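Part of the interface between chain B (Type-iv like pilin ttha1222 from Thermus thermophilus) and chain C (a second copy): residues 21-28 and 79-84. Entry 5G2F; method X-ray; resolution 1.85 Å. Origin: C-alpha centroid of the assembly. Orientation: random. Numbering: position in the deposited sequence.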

# COMPACT_ATOMS: atom_id res chain seq x y z
N GLN B 21 3.60 6.55 -13.01
CA GLN B 21 3.78 6.75 -14.44
C GLN B 21 2.63 7.48 -15.11
O GLN B 21 2.63 7.63 -16.33
CB GLN B 21 4.00 5.41 -15.14
CG GLN B 21 5.31 4.75 -14.77
CD GLN B 21 5.35 3.28 -15.18
OE1 GLN B 21 4.93 2.91 -16.28
NE2 GLN B 21 5.85 2.42 -14.28
N ARG B 22 1.61 7.85 -14.34
CA ARG B 22 0.50 8.63 -14.89
C ARG B 22 1.00 9.96 -15.40
O ARG B 22 1.89 10.60 -14.80
CB ARG B 22 -0.56 8.93 -13.82
CG ARG B 22 -1.38 7.72 -13.40
CD ARG B 22 -2.44 8.14 -12.38
NE ARG B 22 -3.17 6.98 -11.86
CZ ARG B 22 -4.19 6.37 -12.50
NH1 ARG B 22 -4.61 6.81 -13.65
NH2 ARG B 22 -4.79 5.33 -11.95
N ASP B 23 0.40 10.43 -16.48
CA ASP B 23 0.63 11.77 -16.89
C ASP B 23 0.22 12.71 -15.75
O ASP B 23 -0.88 12.57 -15.21
CB ASP B 23 -0.15 12.07 -18.16
CG ASP B 23 0.09 13.46 -18.66
OD1 ASP B 23 -0.50 14.43 -18.15
OD2 ASP B 23 0.91 13.58 -19.59
N PRO B 24 1.08 13.68 -15.39
CA PRO B 24 0.74 14.51 -14.21
C PRO B 24 -0.38 15.53 -14.39
O PRO B 24 -0.91 16.03 -13.40
CB PRO B 24 2.07 15.20 -13.86
CG PRO B 24 2.92 15.09 -15.08
CD PRO B 24 2.48 13.86 -15.82
N SER B 25 -0.76 15.83 -15.62
CA SER B 25 -1.87 16.73 -15.85
C SER B 25 -3.18 15.97 -16.13
O SER B 25 -4.25 16.40 -15.68
CB SER B 25 -1.58 17.63 -17.03
OG SER B 25 -0.42 18.43 -16.81
N THR B 26 -3.11 14.90 -16.92
CA THR B 26 -4.34 14.19 -17.36
C THR B 26 -4.66 12.94 -16.57
O THR B 26 -5.83 12.52 -16.51
CB THR B 26 -4.28 13.78 -18.84
OG1 THR B 26 -3.34 12.71 -18.99
CG2 THR B 26 -3.88 14.94 -19.73
N GLY B 27 -3.63 12.38 -15.94
CA GLY B 27 -3.76 11.12 -15.24
C GLY B 27 -3.65 9.89 -16.09
O GLY B 27 -3.66 8.76 -15.57
N ALA B 28 -3.54 10.07 -17.40
CA ALA B 28 -3.55 8.96 -18.33
C ALA B 28 -2.33 8.07 -18.16
O ALA B 28 -1.21 8.57 -17.93
CB ALA B 28 -3.61 9.48 -19.75
N SER C 79 -9.52 10.21 -8.43
CA SER C 79 -10.10 9.56 -9.59
C SER C 79 -9.11 9.49 -10.75
O SER C 79 -9.09 8.54 -11.49
CB SER C 79 -11.40 10.24 -10.04
OG SER C 79 -11.19 11.63 -10.33
N ASP C 80 -8.30 10.53 -10.92
CA ASP C 80 -7.33 10.54 -11.99
C ASP C 80 -5.89 10.50 -11.49
O ASP C 80 -4.94 10.47 -12.31
CB ASP C 80 -7.58 11.70 -12.97
CG ASP C 80 -7.35 13.08 -12.37
OD1 ASP C 80 -6.81 13.19 -11.25
OD2 ASP C 80 -7.67 14.07 -13.09
N GLY C 81 -5.71 10.49 -10.17
CA GLY C 81 -4.37 10.42 -9.56
C GLY C 81 -3.50 11.63 -9.77
O GLY C 81 -2.28 11.55 -9.65
N THR C 82 -4.10 12.77 -10.07
CA THR C 82 -3.30 13.97 -10.37
C THR C 82 -3.11 14.84 -9.15
O THR C 82 -3.98 14.93 -8.27
CB THR C 82 -3.92 14.86 -11.48
OG1 THR C 82 -5.23 15.27 -11.09
CG2 THR C 82 -3.98 14.12 -12.78
N LEU C 83 -1.97 15.53 -9.14
CA LEU C 83 -1.61 16.45 -8.08
C LEU C 83 -1.27 17.78 -8.74
O LEU C 83 -0.46 17.80 -9.65
CB LEU C 83 -0.41 15.89 -7.33
CG LEU C 83 0.11 16.65 -6.12
CD1 LEU C 83 -0.91 16.63 -5.01
CD2 LEU C 83 1.42 16.03 -5.65
N THR C 84 -1.93 18.85 -8.31
CA THR C 84 -1.77 20.18 -8.91
C THR C 84 -1.51 21.17 -7.79
O THR C 84 -0.98 22.25 -8.05
CB THR C 84 -3.02 20.65 -9.69
OG1 THR C 84 -4.10 20.89 -8.77
CG2 THR C 84 -3.45 19.64 -10.74

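What does the start of the chain C stretch bring to the contact? C:Ser79 brings almost nothing, since its CA-to-CB bond points away, and the contact proper begins at C:Asp80, which presents its main chain. Its carbonyl O lies 3.2 Å from CA of B:Gly27, close enough for a CA-H...O contact, although the angle of 123° at the hydrogen makes it far from linear. The same C:Asp80 O is 3.4 Å from CD of B:Arg22. Glycine suits position 27 on two counts: a CB there would come within 2.3 Å of C:Asp80 O, and at phi 83° and psi -5° it would also be jammed against the carbonyl O of B:Thr26.

What holds the C:Asp80 side chain in place? C:Asp80 OD1 accepts hydrogen bonds from C:Thr82 N at 3.0 Å and from C:Thr82 OG1 at 2.6 Å, which fastens the turn and fixes the threonine. B:Arg22 is likewise held at home, with its NH1 donating to B:Gly27 O at 2.9 Å. Its side chain is extended through chi2 and chi3, both t, and C:Asp80 C lies over one face of the guanidinium.

How does C:Gly81 let the arginine so near? Having no side chain, it leaves its CA 4.1 Å from CD of B:Arg22. A CB would point toward chain B and clash, 2.8 Å from that same B:Arg22 CD, while the positive phi of 68° also favours glycine.

What fills the hollow of the chain B turn? The methyl of C:Thr82 does. This buried residue points its CB toward chain B, and its CG2 packs 3.6 Å from N of B:Gly27 and 3.7 Å from O of both B:Pro24 and B:Ser25. The turn that receives it is braced internally: B:Asp23 OD1 accepts from B:Ser25 N and B:Thr26 N, each at 2.9 Å, and B:Gly27 N donates to B:Asp23 O at 2.9 Å. Threonine fits because its hydroxyl can bond to C:Asp80 while its methyl meets the other chain.

Does the contact continue beyond the threonine? It thins quickly. C:Leu83 approaches through its backbone, its O 4.2 Å from O of B:Pro24, while the end of its side chain leads away; C:Thr84 makes no close contact. With no hydrogen bond crossing between the stretches, the 263 Å² of buried surface, summed over both sides, reflects van der Waals packing and that single CA-H...O contact between two internally braced segments.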